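Local coordinates for protein TSC1 N-terminal domain (Chaetomium thermophilum, PDB 7A0M) that probably helps bring the TSC complex to lysosomes by binding phosphoinositides, and so takes part in mTORC1 regulation, at residues N193-A205 / P305-Y315. Residues are numbered along the deposited sequence; the frame is centred on the assembly and turned at random.
Sequences NAFVLRREHRNSA and PWDKVLLDPDY
Arg202 reaches out of helix 199-214 to the extended chain around Trp306 and Asp307, and also touches Val309. Its CB points toward 305-315; with CG anti to the backbone N (chi1 -169°), the chain carries CD past Val309 CG2 at 4.2 Å. The chain then bends at chi3, and NE turns back to its own segment, giving a nearly straight bond to the carbonyl of Val196 (NE to O 2.8 Å), on helix 185-196. CZ sits 3.4 Å from Trp306 CZ2, which lies against the middle of one guanidinium face, while NH2 comes over the rim of the indole face; the planes are 26° apart. At the tip NH1 and NH2 both grip Asp307 O, each at 2.7 Å, while NH1 also salt-bridges Asp239, whose carboxylate takes Trp306 NE1 as well. So the guanidinium's rotation is fixed by bonds round its edge and by the ring on its face. Beside it, Leu197 CD2 packs on Trp306 CZ3 at 3.8 Å. The Asp307 carboxylate is shared: Arg198 NH1 meets OD2 at 2.9 Å on the anti side, and Arg199 NE adds weak bonds to both oxygens. An arginine held by two carbonyls and an indole face, beside an Arg198-Arg199-Asp307 salt-bridge network, thus ties a long loop to the turn between two consecutive helices of an all-helical domain.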
loop_
_atom_site.group_PDB
_atom_site.type_symbol
_atom_site.label_atom_id
_atom_site.label_comp_id
_atom_site.label_asym_id
_atom_site.label_seq_id
_atom_site.Cartn_x
_atom_site.Cartn_y
_atom_site.Cartn_z
ATOM N N ASN B 193 -4.754 -37.988 -4.154
ATOM C CA ASN B 193 -3.912 -37.933 -2.962
ATOM C C ASN B 193 -2.941 -39.105 -2.898
ATOM O O ASN B 193 -1.823 -38.955 -2.390
ATOM C CB ASN B 193 -4.784 -37.895 -1.708
ATOM C CG ASN B 193 -3.969 -37.810 -0.432
ATOM O OD1 ASN B 193 -3.450 -36.749 -0.082
ATOM N ND2 ASN B 193 -3.852 -38.930 0.271
ATOM N N ALA B 194 -3.348 -40.277 -3.391
ATOM C CA ALA B 194 -2.452 -41.430 -3.399
ATOM C C ALA B 194 -1.211 -41.164 -4.243
ATOM O O ALA B 194 -0.102 -41.570 -3.875
ATOM C CB ALA B 194 -3.191 -42.668 -3.906
ATOM N N PHE B 195 -1.375 -40.485 -5.379
ATOM C CA PHE B 195 -0.237 -40.159 -6.229
ATOM C C PHE B 195 0.571 -38.979 -5.704
ATOM O O PHE B 195 1.754 -38.859 -6.040
ATOM C CB PHE B 195 -0.707 -39.878 -7.658
ATOM C CG PHE B 195 -1.212 -41.096 -8.379
ATOM C CD1 PHE B 195 -2.532 -41.497 -8.261
ATOM C CD2 PHE B 195 -0.360 -41.841 -9.180
ATOM C CE1 PHE B 195 -2.991 -42.622 -8.925
ATOM C CE2 PHE B 195 -0.815 -42.962 -9.849
ATOM C CZ PHE B 195 -2.132 -43.352 -9.720
ATOM N N VAL B 196 -0.037 -38.107 -4.897
ATOM C CA VAL B 196 0.725 -37.033 -4.268
ATOM C C VAL B 196 1.670 -37.593 -3.213
ATOM O O VAL B 196 2.773 -37.067 -3.013
ATOM C CB VAL B 196 -0.232 -35.979 -3.678
ATOM C CG1 VAL B 196 0.545 -34.876 -2.975
ATOM C CG2 VAL B 196 -1.107 -35.395 -4.773
ATOM N N LEU B 197 1.273 -38.674 -2.537
ATOM C CA LEU B 197 2.116 -39.263 -1.504
ATOM C C LEU B 197 3.352 -39.945 -2.076
ATOM O O LEU B 197 4.314 -40.173 -1.335
ATOM C CB LEU B 197 1.312 -40.260 -0.668
ATOM C CG LEU B 197 0.215 -39.661 0.214
ATOM C CD1 LEU B 197 -0.638 -40.758 0.830
ATOM C CD2 LEU B 197 0.830 -38.787 1.295
ATOM N N ARG B 198 3.350 -40.277 -3.363
ATOM C CA ARG B 198 4.518 -40.864 -4.004
ATOM C C ARG B 198 5.398 -39.759 -4.575
ATOM O O ARG B 198 4.925 -38.914 -5.342
ATOM C CB ARG B 198 4.105 -41.842 -5.105
ATOM C CG ARG B 198 3.498 -43.144 -4.595
ATOM C CD ARG B 198 4.504 -43.992 -3.820
ATOM N NE ARG B 198 4.413 -43.789 -2.374
ATOM C CZ ARG B 198 5.355 -43.215 -1.632
ATOM N NH1 ARG B 198 6.478 -42.785 -2.193
ATOM N NH2 ARG B 198 5.177 -43.076 -0.326
ATOM N N ARG B 199 6.677 -39.772 -4.190
ATOM C CA ARG B 199 7.601 -38.727 -4.626
ATOM C C ARG B 199 7.763 -38.720 -6.141
ATOM O O ARG B 199 7.784 -37.652 -6.765
ATOM C CB ARG B 199 8.953 -38.918 -3.940
ATOM C CG ARG B 199 10.146 -38.439 -4.747
ATOM C CD ARG B 199 11.446 -38.872 -4.097
ATOM N NE ARG B 199 11.423 -40.285 -3.734
ATOM C CZ ARG B 199 11.768 -41.273 -4.553
ATOM N NH1 ARG B 199 12.167 -41.003 -5.789
ATOM N NH2 ARG B 199 11.715 -42.531 -4.137
ATOM N N GLU B 200 7.872 -39.901 -6.750
ATOM C CA GLU B 200 8.047 -39.997 -8.194
ATOM C C GLU B 200 6.823 -39.532 -8.977
ATOM O O GLU B 200 6.919 -39.372 -10.199
ATOM C CB GLU B 200 8.401 -41.435 -8.587
ATOM C CG GLU B 200 7.322 -42.468 -8.286
ATOM C CD GLU B 200 7.351 -42.951 -6.847
ATOM O OE1 GLU B 200 8.149 -42.414 -6.049
ATOM O OE2 GLU B 200 6.575 -43.872 -6.512
ATOM N N HIS B 201 5.688 -39.311 -8.314
ATOM C CA HIS B 201 4.464 -38.895 -8.982
ATOM C C HIS B 201 3.972 -37.526 -8.531
ATOM O O HIS B 201 2.918 -37.080 -9.000
ATOM C CB HIS B 201 3.348 -39.921 -8.734
ATOM C CG HIS B 201 3.586 -41.250 -9.378
ATOM N ND1 HIS B 201 4.296 -41.396 -10.551
ATOM C CD2 HIS B 201 3.207 -42.498 -9.010
ATOM C CE1 HIS B 201 4.343 -42.675 -10.878
ATOM N NE2 HIS B 201 3.689 -43.365 -9.960
ATOM N N ARG B 202 4.702 -36.848 -7.641
ATOM C CA ARG B 202 4.190 -35.623 -7.033
ATOM C C ARG B 202 4.120 -34.469 -8.029
ATOM O O ARG B 202 3.143 -33.712 -8.035
ATOM C CB ARG B 202 5.055 -35.246 -5.834
ATOM C CG ARG B 202 4.476 -34.148 -4.966
ATOM C CD ARG B 202 5.179 -34.133 -3.626
ATOM N NE ARG B 202 5.043 -35.422 -2.956
ATOM C CZ ARG B 202 5.941 -35.929 -2.117
ATOM N NH1 ARG B 202 7.047 -35.254 -1.839
ATOM N NH2 ARG B 202 5.731 -37.113 -1.557
ATOM N N ASN B 203 5.148 -34.307 -8.866
ATOM C CA ASN B 203 5.151 -33.206 -9.826
ATOM C C ASN B 203 3.980 -33.314 -10.794
ATOM O O ASN B 203 3.292 -32.323 -11.070
ATOM C CB ASN B 203 6.481 -33.167 -10.580
ATOM C CG ASN B 203 7.625 -32.659 -9.722
ATOM O OD1 ASN B 203 7.406 -32.024 -8.689
ATOM N ND2 ASN B 203 8.852 -32.931 -10.149
ATOM N N SER B 204 3.740 -34.512 -11.330
ATOM C CA SER B 204 2.628 -34.693 -12.257
ATOM C C SER B 204 1.286 -34.541 -11.548
ATOM O O SER B 204 0.349 -33.953 -12.102
ATOM C CB SER B 204 2.727 -36.061 -12.930
ATOM O OG SER B 204 3.842 -36.124 -13.805
ATOM N N ALA B 205 1.176 -35.064 -10.324
ATOM C CA ALA B 205 -0.074 -34.953 -9.576
ATOM C C ALA B 205 -0.428 -33.498 -9.291
ATOM O O ALA B 205 -1.589 -33.097 -9.433
ATOM C CB ALA B 205 0.021 -35.747 -8.274
ATOM N N PRO B 305 4.958 -41.436 7.357
ATOM C CA PRO B 305 6.028 -40.448 7.207
ATOM C C PRO B 305 5.761 -39.498 6.044
ATOM O O PRO B 305 4.653 -38.975 5.910
ATOM C CB PRO B 305 7.270 -41.311 6.948
ATOM C CG PRO B 305 6.945 -42.634 7.561
ATOM C CD PRO B 305 5.471 -42.818 7.359
ATOM N N TRP B 306 6.777 -39.273 5.217
ATOM C CA TRP B 306 6.646 -38.405 4.056
ATOM C C TRP B 306 7.843 -38.644 3.154
ATOM O O TRP B 306 8.985 -38.593 3.616
ATOM C CB TRP B 306 6.563 -36.925 4.460
ATOM C CG TRP B 306 6.423 -35.999 3.281
ATOM C CD1 TRP B 306 7.417 -35.279 2.673
ATOM C CD2 TRP B 306 5.225 -35.721 2.549
ATOM N NE1 TRP B 306 6.904 -34.560 1.619
ATOM C CE2 TRP B 306 5.561 -34.816 1.521
ATOM C CE3 TRP B 306 3.899 -36.145 2.667
ATOM C CZ2 TRP B 306 4.617 -34.330 0.620
ATOM C CZ3 TRP B 306 2.966 -35.661 1.774
ATOM C CH2 TRP B 306 3.327 -34.764 0.762
ATOM N N ASP B 307 7.577 -38.908 1.879
ATOM C CA ASP B 307 8.629 -39.174 0.902
ATOM C C ASP B 307 8.980 -37.846 0.249
ATOM O O ASP B 307 8.279 -37.378 -0.651
ATOM C CB ASP B 307 8.159 -40.203 -0.120
ATOM C CG ASP B 307 9.297 -40.788 -0.931
ATOM O OD1 ASP B 307 10.463 -40.600 -0.531
ATOM O OD2 ASP B 307 9.027 -41.441 -1.962
ATOM N N LYS B 308 10.069 -37.236 0.708
ATOM C CA LYS B 308 10.455 -35.919 0.226
ATOM C C LYS B 308 10.986 -35.990 -1.198
ATOM O O LYS B 308 11.659 -36.950 -1.582
ATOM C CB LYS B 308 11.520 -35.308 1.135
ATOM C CG LYS B 308 11.070 -35.049 2.562
ATOM C CD LYS B 308 12.088 -34.186 3.296
ATOM C CE LYS B 308 13.509 -34.692 3.076
ATOM N NZ LYS B 308 14.524 -33.821 3.733
ATOM N N VAL B 309 10.691 -34.957 -1.979
ATOM C CA VAL B 309 11.369 -34.732 -3.247
ATOM C C VAL B 309 12.589 -33.867 -2.957
ATOM O O VAL B 309 12.462 -32.748 -2.448
ATOM C CB VAL B 309 10.442 -34.060 -4.271
ATOM C CG1 VAL B 309 11.186 -33.815 -5.577
ATOM C CG2 VAL B 309 9.205 -34.909 -4.504
ATOM N N LEU B 310 13.770 -34.383 -3.279
ATOM C CA LEU B 310 15.004 -33.685 -2.966
ATOM C C LEU B 310 15.268 -32.591 -3.994
ATOM O O LEU B 310 14.596 -32.489 -5.025
ATOM C CB LEU B 310 16.172 -34.667 -2.901
ATOM C CG LEU B 310 15.943 -35.893 -2.013
ATOM C CD1 LEU B 310 17.145 -36.824 -2.053
ATOM C CD2 LEU B 310 15.618 -35.479 -0.583
ATOM N N LEU B 311 16.263 -31.758 -3.702
ATOM C CA LEU B 311 16.633 -30.695 -4.625
ATOM C C LEU B 311 17.189 -31.301 -5.905
ATOM O O LEU B 311 18.069 -32.167 -5.865
ATOM C CB LEU B 311 17.664 -29.768 -3.982
ATOM C CG LEU B 311 18.092 -28.542 -4.793
ATOM C CD1 LEU B 311 17.082 -27.413 -4.653
ATOM C CD2 LEU B 311 19.481 -28.077 -4.377
ATOM N N ASP B 312 16.665 -30.850 -7.042
ATOM C CA ASP B 312 17.144 -31.288 -8.345
ATOM C C ASP B 312 18.180 -30.291 -8.849
ATOM O O ASP B 312 17.822 -29.206 -9.323
ATOM C CB ASP B 312 15.985 -31.420 -9.335
ATOM C CG ASP B 312 16.407 -32.050 -10.652
ATOM O OD1 ASP B 312 17.567 -32.499 -10.760
ATOM O OD2 ASP B 312 15.572 -32.098 -11.579
ATOM N N PRO B 313 19.472 -30.625 -8.764
ATOM C CA PRO B 313 20.513 -29.653 -9.134
ATOM C C PRO B 313 20.489 -29.246 -10.597
ATOM O O PRO B 313 21.171 -28.273 -10.950
ATOM C CB PRO B 313 21.818 -30.387 -8.790
ATOM C CG PRO B 313 21.420 -31.496 -7.873
ATOM C CD PRO B 313 20.047 -31.899 -8.308
ATOM N N ASP B 314 19.749 -29.944 -11.460
ATOM C CA ASP B 314 19.774 -29.617 -12.887
ATOM C C ASP B 314 18.915 -28.393 -13.199
ATOM O O ASP B 314 19.317 -27.552 -14.008
ATOM C CB ASP B 314 19.319 -30.823 -13.712
ATOM C CG ASP B 314 20.268 -31.986 -13.607
ATOM O OD1 ASP B 314 20.238 -32.664 -12.560
ATOM O OD2 ASP B 314 21.030 -32.234 -14.569
ATOM N N TYR B 315 17.730 -28.270 -12.575
ATOM C CA TYR B 315 16.818 -27.164 -12.884
ATOM C C TYR B 315 16.381 -26.330 -11.701
ATOM O O TYR B 315 15.885 -25.223 -11.930
ATOM C CB TYR B 315 15.544 -27.621 -13.617
ATOM C CG TYR B 315 15.719 -28.109 -15.043
ATOM C CD1 TYR B 315 16.859 -27.796 -15.768
ATOM C CD2 TYR B 315 14.690 -28.789 -15.699
ATOM C CE1 TYR B 315 17.016 -28.215 -17.069
ATOM C CE2 TYR B 315 14.832 -29.202 -17.000
ATOM C CZ TYR B 315 15.994 -28.914 -17.680
ATOM O OH TYR B 315 16.140 -29.320 -18.984
#